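Local atomic coordinates of beta-lactamase-like protein (Koribacter versatilis, PDB entry 6B9V), a protein that probably acts as a metal-dependent diphosphatase of the PhnP family, cleaving reactive FAD photoproducts in an active site built on the metallo-beta-lactamase fold. Residues L10-S15 and A252-K257; A173-D178 and Y228-S233; I195-A200 and L256-E261. All blocks are in the same frame, centred on the assembly; numbering follows the deposited sequence.

Contact 1 of 3, residues L10-S15 and A252-K257; sequences LGSGTS and AHDGLK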
loop_
_atom_site.group_PDB
_atom_site.type_symbol
_atom_site.label_atom_id
_atom_site.label_comp_id
_atom_site.label_asym_id
_atom_site.label_seq_id
_atom_site.Cartn_x
_atom_site.Cartn_y
_atom_site.Cartn_z
ATOM N N LEU A 10 2.565 6.668 -12.786
ATOM C CA LEU A 10 2.100 5.529 -11.984
ATOM C C LEU A 10 0.949 5.940 -11.065
ATOM O O LEU A 10 0.044 5.147 -10.797
ATOM C CB LEU A 10 3.256 4.950 -11.160
ATOM C CG LEU A 10 4.478 4.531 -11.987
ATOM C CD1 LEU A 10 5.607 4.017 -11.077
ATOM C CD2 LEU A 10 4.128 3.458 -13.052
ATOM N N GLY A 11 0.981 7.185 -10.585
ATOM C CA GLY A 11 -0.127 7.712 -9.807
ATOM C C GLY A 11 -0.150 9.233 -9.922
ATOM O O GLY A 11 0.896 9.853 -9.951
ATOM N N SER A 12 -1.342 9.808 -10.025
ATOM C CA SER A 12 -1.499 11.249 -10.207
ATOM C C SER A 12 -2.223 11.890 -9.021
ATOM O O SER A 12 -2.560 13.072 -9.052
ATOM C CB SER A 12 -2.262 11.529 -11.511
ATOM O OG SER A 12 -3.573 10.967 -11.468
ATOM N N GLY A 13 -2.469 11.111 -7.969
ATOM C CA GLY A 13 -3.337 11.568 -6.898
ATOM C C GLY A 13 -2.620 12.126 -5.671
ATOM O O GLY A 13 -1.399 12.062 -5.557
ATOM N N THR A 14 -3.403 12.665 -4.747
ATOM C CA THR A 14 -2.884 13.205 -3.496
ATOM C C THR A 14 -2.614 12.074 -2.472
ATOM O O THR A 14 -2.713 10.879 -2.802
ATOM C CB THR A 14 -3.864 14.259 -2.899
ATOM O OG1 THR A 14 -3.238 14.910 -1.791
ATOM C CG2 THR A 14 -5.182 13.598 -2.441
ATOM N N SER A 15 -2.287 12.452 -1.235
ATOM C CA SER A 15 -1.772 11.485 -0.255
ATOM C C SER A 15 -2.785 10.405 0.120
ATOM O O SER A 15 -2.411 9.265 0.389
ATOM C CB SER A 15 -1.304 12.210 1.012
ATOM O OG SER A 15 -2.400 12.844 1.640
ATOM N N ALA A 252 -2.660 15.606 -15.228
ATOM C CA ALA A 252 -2.231 14.241 -15.578
ATOM C C ALA A 252 -3.303 13.204 -15.234
ATOM O O ALA A 252 -4.296 13.514 -14.564
ATOM C CB ALA A 252 -0.930 13.889 -14.874
ATOM N N HIS A 253 -3.097 11.964 -15.683
ATOM C CA HIS A 253 -3.945 10.854 -15.244
ATOM C C HIS A 253 -3.091 9.603 -15.063
ATOM O O HIS A 253 -1.993 9.497 -15.636
ATOM C CB HIS A 253 -5.094 10.573 -16.239
ATOM C CG HIS A 253 -4.639 10.165 -17.606
ATOM N ND1 HIS A 253 -4.489 11.068 -18.646
ATOM C CD2 HIS A 253 -4.314 8.954 -18.121
ATOM C CE1 HIS A 253 -4.097 10.429 -19.728
ATOM N NE2 HIS A 253 -3.980 9.142 -19.438
ATOM N N ASP A 254 -3.574 8.679 -14.240
ATOM C CA ASP A 254 -2.862 7.412 -14.039
ATOM C C ASP A 254 -2.724 6.676 -15.368
ATOM O O ASP A 254 -3.724 6.443 -16.050
ATOM C CB ASP A 254 -3.602 6.512 -13.034
ATOM C CG ASP A 254 -3.498 7.003 -11.593
ATOM O OD1 ASP A 254 -3.215 8.202 -11.346
ATOM O OD2 ASP A 254 -3.739 6.181 -10.683
ATOM N N GLY A 255 -1.505 6.278 -15.728
ATOM C CA GLY A 255 -1.301 5.527 -16.953
ATOM C C GLY A 255 -0.828 6.375 -18.126
ATOM O O GLY A 255 -0.429 5.849 -19.162
ATOM N N LEU A 256 -0.860 7.692 -17.962
ATOM C CA LEU A 256 -0.363 8.595 -19.001
ATOM C C LEU A 256 1.089 8.296 -19.373
ATOM O O LEU A 256 1.955 8.224 -18.503
ATOM C CB LEU A 256 -0.476 10.045 -18.533
ATOM C CG LEU A 256 0.080 11.138 -19.455
ATOM C CD1 LEU A 256 -0.625 11.129 -20.795
ATOM C CD2 LEU A 256 -0.088 12.494 -18.752
ATOM N N LYS A 257 1.355 8.122 -20.663
ATOM C CA LYS A 257 2.718 7.910 -21.131
ATOM C C LYS A 257 3.130 9.049 -22.060
ATOM O O LYS A 257 2.369 9.445 -22.931
ATOM C CB LYS A 257 2.849 6.551 -21.848
ATOM C CG LYS A 257 2.753 5.370 -20.899
ATOM C CD LYS A 257 2.997 4.045 -21.618
ATOM C CE LYS A 257 3.072 2.895 -20.632
ATOM N NZ LYS A 257 4.361 2.853 -19.863
#

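Contact 2 of 3, residues A173-D178 and Y228-S233; sequences AAYLTD and YFTHIS. With MN (manganese (II) ion), chain C; MN (manganese (II) ion), chain D.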
loop_
_atom_site.group_PDB
_atom_site.type_symbol
_atom_site.label_atom_id
_atom_site.label_comp_id
_atom_site.label_asym_id
_atom_site.label_seq_id
_atom_site.Cartn_x
_atom_site.Cartn_y
_atom_site.Cartn_z
ATOM N N ALA A 173 12.624 16.877 -19.718
ATOM C CA ALA A 173 11.480 16.714 -18.816
ATOM C C ALA A 173 11.810 17.126 -17.375
ATOM O O ALA A 173 12.968 17.108 -16.979
ATOM C CB ALA A 173 10.998 15.279 -18.858
ATOM N N ALA A 174 10.803 17.511 -16.596
ATOM C CA ALA A 174 11.018 17.800 -15.181
ATOM C C ALA A 174 9.792 17.404 -14.362
ATOM O O ALA A 174 8.646 17.502 -14.808
ATOM C CB ALA A 174 11.371 19.278 -14.956
ATOM N N TYR A 175 10.055 16.938 -13.154
ATOM C CA TYR A 175 9.017 16.420 -12.287
ATOM C C TYR A 175 9.123 17.103 -10.934
ATOM O O TYR A 175 10.102 16.909 -10.203
ATOM C CB TYR A 175 9.156 14.907 -12.148
ATOM C CG TYR A 175 8.104 14.275 -11.270
ATOM C CD1 TYR A 175 6.820 14.059 -11.744
ATOM C CD2 TYR A 175 8.402 13.892 -9.962
ATOM C CE1 TYR A 175 5.836 13.459 -10.932
ATOM C CE2 TYR A 175 7.428 13.305 -9.147
ATOM C CZ TYR A 175 6.155 13.091 -9.642
ATOM O OH TYR A 175 5.184 12.501 -8.837
ATOM N N LEU A 176 8.117 17.907 -10.606
ATOM C CA LEU A 176 8.101 18.665 -9.355
ATOM C C LEU A 176 6.790 18.465 -8.618
ATOM O O LEU A 176 5.763 18.986 -9.035
ATOM C CB LEU A 176 8.275 20.165 -9.603
ATOM C CG LEU A 176 9.686 20.733 -9.744
ATOM C CD1 LEU A 176 10.336 20.263 -11.010
ATOM C CD2 LEU A 176 9.584 22.254 -9.711
ATOM N N THR A 177 6.821 17.754 -7.509
ATOM C CA THR A 177 5.588 17.533 -6.754
ATOM C C THR A 177 5.754 18.061 -5.335
ATOM O O THR A 177 6.879 18.351 -4.914
ATOM C CB THR A 177 5.204 16.035 -6.737
ATOM O OG1 THR A 177 3.940 15.877 -6.080
ATOM C CG2 THR A 177 6.279 15.200 -6.025
ATOM N N ASP A 178 4.637 18.201 -4.610
ATOM C CA ASP A 178 4.667 18.586 -3.195
ATOM C C ASP A 178 5.439 19.883 -2.953
ATOM O O ASP A 178 6.406 19.916 -2.183
ATOM C CB ASP A 178 5.274 17.469 -2.336
ATOM C CG ASP A 178 4.393 16.213 -2.280
ATOM O OD1 ASP A 178 3.844 15.896 -1.200
ATOM O OD2 ASP A 178 4.258 15.559 -3.318
ATOM N N TYR A 228 1.817 19.254 -17.093
ATOM C CA TYR A 228 0.852 18.356 -16.474
ATOM C C TYR A 228 0.818 18.589 -14.979
ATOM O O TYR A 228 1.863 18.762 -14.352
ATOM C CB TYR A 228 1.216 16.891 -16.757
ATOM C CG TYR A 228 1.150 16.579 -18.220
ATOM C CD1 TYR A 228 2.261 16.740 -19.033
ATOM C CD2 TYR A 228 -0.038 16.179 -18.799
ATOM C CE1 TYR A 228 2.193 16.482 -20.378
ATOM C CE2 TYR A 228 -0.113 15.913 -20.155
ATOM C CZ TYR A 228 1.011 16.061 -20.929
ATOM O OH TYR A 228 0.951 15.812 -22.276
ATOM N N PHE A 229 -0.374 18.572 -14.395
ATOM C CA PHE A 229 -0.486 18.722 -12.954
ATOM C C PHE A 229 -0.661 17.361 -12.284
ATOM O O PHE A 229 -1.306 16.453 -12.833
ATOM C CB PHE A 229 -1.654 19.629 -12.574
ATOM C CG PHE A 229 -1.491 21.072 -13.009
ATOM C CD1 PHE A 229 -0.235 21.616 -13.248
ATOM C CD2 PHE A 229 -2.605 21.878 -13.175
ATOM C CE1 PHE A 229 -0.095 22.960 -13.640
ATOM C CE2 PHE A 229 -2.477 23.220 -13.569
ATOM C CZ PHE A 229 -1.224 23.756 -13.798
ATOM N N THR A 230 -0.124 17.234 -11.079
ATOM C CA THR A 230 -0.230 15.951 -10.364
ATOM C C THR A 230 -0.450 16.226 -8.874
ATOM O O THR A 230 -0.578 17.391 -8.473
ATOM C CB THR A 230 1.027 15.085 -10.613
ATOM O OG1 THR A 230 0.846 13.768 -10.068
ATOM C CG2 THR A 230 2.275 15.741 -9.993
ATOM N N HIS A 231 -0.510 15.166 -8.065
ATOM C CA HIS A 231 -0.828 15.241 -6.626
ATOM C C HIS A 231 -2.252 15.785 -6.413
ATOM O O HIS A 231 -2.539 16.476 -5.445
ATOM C CB HIS A 231 0.192 16.095 -5.868
ATOM C CG HIS A 231 0.424 15.635 -4.461
ATOM N ND1 HIS A 231 -0.529 15.756 -3.475
ATOM C CD2 HIS A 231 1.493 15.040 -3.882
ATOM C CE1 HIS A 231 -0.054 15.263 -2.342
ATOM N NE2 HIS A 231 1.162 14.804 -2.568
ATOM N N ILE A 232 -3.145 15.381 -7.307
ATOM C CA ILE A 232 -4.486 15.947 -7.416
ATOM C C ILE A 232 -5.464 15.341 -6.404
ATOM O O ILE A 232 -5.501 14.122 -6.245
ATOM C CB ILE A 232 -5.037 15.720 -8.831
ATOM C CG1 ILE A 232 -4.163 16.450 -9.867
ATOM C CG2 ILE A 232 -6.507 16.155 -8.926
ATOM C CD1 ILE A 232 -4.272 15.855 -11.252
ATOM N N SER A 233 -6.253 16.194 -5.748
ATOM C CA SER A 233 -7.244 15.756 -4.751
ATOM C C SER A 233 -8.655 15.661 -5.338
ATOM O O SER A 233 -8.883 16.035 -6.492
ATOM C CB SER A 233 -7.259 16.726 -3.560
ATOM O OG SER A 233 -7.988 17.901 -3.894
HETATM MN MN MN C . 2.701 14.019 -1.250
HETATM MN MN MN D . 4.739 15.712 1.026
HETATM O O HOH W 1 2.762 12.026 -10.318
#

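Contact 3 of 3, residues I195-A200 and L256-E261; sequences ILFLDA and LKLEFE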
loop_
_atom_site.group_PDB
_atom_site.type_symbol
_atom_site.label_atom_id
_atom_site.label_comp_id
_atom_site.label_asym_id
_atom_site.label_seq_id
_atom_site.Cartn_x
_atom_site.Cartn_y
_atom_site.Cartn_z
ATOM N N ILE A 195 8.353 18.734 -21.416
ATOM C CA ILE A 195 7.409 18.169 -20.456
ATOM C C ILE A 195 7.708 18.682 -19.051
ATOM O O ILE A 195 8.845 18.578 -18.570
ATOM C CB ILE A 195 7.464 16.627 -20.435
ATOM C CG1 ILE A 195 7.029 16.050 -21.780
ATOM C CG2 ILE A 195 6.572 16.068 -19.331
ATOM C CD1 ILE A 195 7.151 14.560 -21.830
ATOM N N LEU A 196 6.685 19.208 -18.385
ATOM C CA LEU A 196 6.831 19.648 -16.994
ATOM C C LEU A 196 5.681 19.141 -16.117
ATOM O O LEU A 196 4.510 19.303 -16.468
ATOM C CB LEU A 196 6.897 21.173 -16.930
ATOM C CG LEU A 196 6.875 21.814 -15.538
ATOM C CD1 LEU A 196 8.110 21.419 -14.736
ATOM C CD2 LEU A 196 6.772 23.336 -15.670
ATOM N N PHE A 197 6.009 18.516 -14.991
ATOM C CA PHE A 197 4.982 18.167 -14.006
ATOM C C PHE A 197 5.044 19.140 -12.835
ATOM O O PHE A 197 6.123 19.423 -12.330
ATOM C CB PHE A 197 5.149 16.728 -13.501
ATOM C CG PHE A 197 4.547 15.689 -14.425
ATOM C CD1 PHE A 197 5.132 15.421 -15.650
ATOM C CD2 PHE A 197 3.408 14.980 -14.055
ATOM C CE1 PHE A 197 4.581 14.478 -16.514
ATOM C CE2 PHE A 197 2.842 14.035 -14.912
ATOM C CZ PHE A 197 3.429 13.782 -16.142
ATOM N N LEU A 198 3.887 19.658 -12.431
ATOM C CA LEU A 198 3.758 20.493 -11.238
ATOM C C LEU A 198 2.670 19.960 -10.323
ATOM O O LEU A 198 1.672 19.429 -10.783
ATOM C CB LEU A 198 3.411 21.948 -11.596
ATOM C CG LEU A 198 4.387 22.703 -12.499
ATOM C CD1 LEU A 198 3.805 24.097 -12.835
ATOM C CD2 LEU A 198 5.745 22.836 -11.828
ATOM N N ASP A 199 2.875 20.156 -9.029
ATOM C CA ASP A 199 1.851 19.972 -7.993
ATOM C C ASP A 199 0.620 20.853 -8.266
ATOM O O ASP A 199 0.767 22.050 -8.520
ATOM C CB ASP A 199 2.498 20.336 -6.638
ATOM C CG ASP A 199 1.574 20.151 -5.448
ATOM O OD1 ASP A 199 0.633 20.950 -5.275
ATOM O OD2 ASP A 199 1.826 19.223 -4.656
ATOM N N ALA A 200 -0.586 20.277 -8.247
ATOM C CA ALA A 200 -1.803 21.103 -8.133
ATOM C C ALA A 200 -2.847 20.323 -7.337
ATOM O O ALA A 200 -3.502 19.405 -7.852
ATOM C CB ALA A 200 -2.347 21.522 -9.522
ATOM N N LEU A 256 -0.860 7.692 -17.962
ATOM C CA LEU A 256 -0.363 8.595 -19.001
ATOM C C LEU A 256 1.089 8.296 -19.373
ATOM O O LEU A 256 1.955 8.224 -18.503
ATOM C CB LEU A 256 -0.476 10.045 -18.533
ATOM C CG LEU A 256 0.080 11.138 -19.455
ATOM C CD1 LEU A 256 -0.625 11.129 -20.795
ATOM C CD2 LEU A 256 -0.088 12.494 -18.752
ATOM N N LYS A 257 1.355 8.122 -20.663
ATOM C CA LYS A 257 2.718 7.910 -21.131
ATOM C C LYS A 257 3.130 9.049 -22.060
ATOM O O LYS A 257 2.369 9.445 -22.931
ATOM C CB LYS A 257 2.849 6.551 -21.848
ATOM C CG LYS A 257 2.753 5.370 -20.899
ATOM C CD LYS A 257 2.997 4.045 -21.618
ATOM C CE LYS A 257 3.072 2.895 -20.632
ATOM N NZ LYS A 257 4.361 2.853 -19.863
ATOM N N LEU A 258 4.343 9.552 -21.871
ATOM C CA LEU A 258 4.836 10.710 -22.600
ATOM C C LEU A 258 6.238 10.470 -23.115
ATOM O O LEU A 258 7.089 9.980 -22.379
ATOM C CB LEU A 258 4.838 11.934 -21.696
ATOM C CG LEU A 258 3.488 12.375 -21.132
ATOM C CD1 LEU A 258 3.702 13.382 -19.989
ATOM C CD2 LEU A 258 2.636 12.965 -22.250
ATOM N N GLU A 259 6.485 10.837 -24.367
ATOM C CA GLU A 259 7.798 10.646 -24.967
ATOM C C GLU A 259 8.589 11.934 -24.861
ATOM O O GLU A 259 8.030 13.017 -24.996
ATOM C CB GLU A 259 7.674 10.210 -26.433
ATOM C CG GLU A 259 8.983 9.714 -27.028
ATOM C CD GLU A 259 8.849 9.283 -28.475
ATOM O OE1 GLU A 259 7.758 8.806 -28.858
ATOM O OE2 GLU A 259 9.840 9.412 -29.226
ATOM N N PHE A 260 9.886 11.828 -24.597
ATOM C CA PHE A 260 10.732 13.021 -24.545
ATOM C C PHE A 260 12.172 12.648 -24.881
ATOM O O PHE A 260 12.452 11.499 -25.201
ATOM C CB PHE A 260 10.639 13.711 -23.183
ATOM C CG PHE A 260 11.242 12.937 -22.053
ATOM C CD1 PHE A 260 12.471 13.309 -21.523
ATOM C CD2 PHE A 260 10.579 11.844 -21.510
ATOM C CE1 PHE A 260 13.034 12.597 -20.481
ATOM C CE2 PHE A 260 11.128 11.131 -20.458
ATOM C CZ PHE A 260 12.354 11.509 -19.938
ATOM N N GLU A 261 13.080 13.617 -24.850
ATOM C CA GLU A 261 14.450 13.334 -25.244
ATOM C C GLU A 261 15.406 13.485 -24.079
ATOM O O GLU A 261 15.193 14.306 -23.182
ATOM C CB GLU A 261 14.878 14.241 -26.397
ATOM C CG GLU A 261 14.818 15.712 -26.088
ATOM C CD GLU A 261 15.358 16.554 -27.227
ATOM O OE1 GLU A 261 15.056 16.232 -28.397
ATOM O OE2 GLU A 261 16.092 17.526 -26.952
#

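Contact 1 of 3, residues L10-S15 and A252-K257
S12 and D254 join two loops at one end of the metallo-beta-lactamase sandwich, where the chain leaves strand 2-9 of one sheet and where it passes from strand 249-251 of the other sheet into strand 257-263. Polar bonding carries the contact. A single carboxylate oxygen, D254 OD1, accepts twice from the same residue. S12 N reaches D254 OD1 at 2.8 Å, coming from the syn side, 32° out of the carboxylate plane, with an N-H...O angle of 133°, so the bond is bent. S12 OG meets D254 OD1 nearly along its C-O axis, also at 2.8 Å; it lies between the backbone N and the carbonyl carbon (chi1 62°), which turns the hydroxyl to the same acceptor as its own amide. The other oxygen, D254 OD2, is held by a salt bridge to R65 and by the amide of L38, so donors at both oxygens fix the carboxylate and would be expected to keep it ionised. R37 spans the loops, bonding to S12 OG and to A252 O.

Van der Waals contact is slighter. G11 CA lies 3.5 Å from D254 OD1, and the one apolar approach sets S12 CB 4.3 Å from A252 CB. L10 and G11 together face S41 as a classic beta bulge. On the other segment, H253 to L256 form a type II beta turn. L256 CB sits 3.7 Å above one face of the H253 ring, offset toward its rim.

Contact 2 of 3, residues A173-D178 and Y228-S233
D178 and H231 meet at a manganese ion of the binuclear centre. D178 OD1 and H231 NE2 each bind the chain C ion at 2.2 Å, and D82 and H83 also ligate it. The same oxygen, D178 OD1, lies 2.4 Å from the chain D manganese, which takes H78, H80 and H160 as well. One carboxylate oxygen therefore bridges the two ions. The side chains of D178 and H231 cross at about a right angle, with carboxylate and imidazole planes 82° apart; no hydrogen bond joins them, and it is the metal that links them.

In the second shell, T177 OG1 stands at the edge of the H231 ring, near its plane, 3.4 Å from H231 CD2. It is anti to the backbone N (chi1 -175°), a placement that brings it up to the imidazole. The hydroxyl also appears to donate to D178 OD2, though the position of that oxygen is doubtful in the model. D199, on strand 195-199, touches H231 as well.

Farther out, the ring of Y175 comes obliquely toward T230, with Y175 CE1 4.3 Å from T230 CG2. A water links their hydroxyls, donating to Y175 OH at 2.9 Å and lying 2.6 Å from T230 OG1.

Strands 173-176 and 226-230 flank strand 195-199 in one sheet and present D178 and H231 from the loops that follow them, as in metallo-beta-lactamase relatives. Two cations bridged by D178 OD1 would suit the site to a phosphate group; a phosphate ion bound near D178, probably from the crystallisation liquor, is consistent with that.

Contact 3 of 3, residues I195-A200 and L256-E261
The F197 ring meets L258 edge-on: L258 CD1 lies near the ring plane, 3.7 Å from F197 CE1 and 3.9 Å from F197 CZ, the two side chains reaching toward each other tip to tip. Y228, on the neighbouring strand 226-230, also meets the F197 ring, the two planes about 25° apart. I195 CD1 approaches the second ring, that of F260, obliquely; its contact is with F260 CB, at 3.8 Å. F260 CG lies between the backbone N and the carbonyl carbon (chi1 68°), and the end of the side chain leads away from strand 195-199; the F260 side chain also touches A5 and A173.

These residues face one another across the interior of the sandwich characteristic of metallo-beta-lactamase enzymes. Strand 195-199 is central in one sheet, strand 257-261 lies at the border of the other, and their axes come within 9.5 Å at 127°, a crossed packing without backbone pairing between them.

I195 provides the largest share of the buried surface. Its CD1 tip sits 3.5 Å from L258 CB and 3.6 Å from the backbone E259 O. E259 CB is directed away from strand 195-199, and its carboxylate forms a salt bridge with R4 of strand 2-9.

The three contacts lie close together, with centres 8 to 10 Å apart. Contact 2 holds manganese ligands; contacts 1 and 3 both touch it. Contact 1 does so through the backbone, with A252 N 2.9 Å from F229 O and S12 O 3.0 Å from I232 N, and the S12 side chain is about 8 Å from that of H231. Strand 195-199 of contact 3 lies between the two strands of contact 2 in one sheet, while 257-261 belongs to the facing sheet: Y228 N is 2.8 Å from L196 O, and A174 O is 2.8 Å from F197 N. Residues 256-257 belong to contacts 1 and 3. The F197 side chain stays about 13 Å from a manganese.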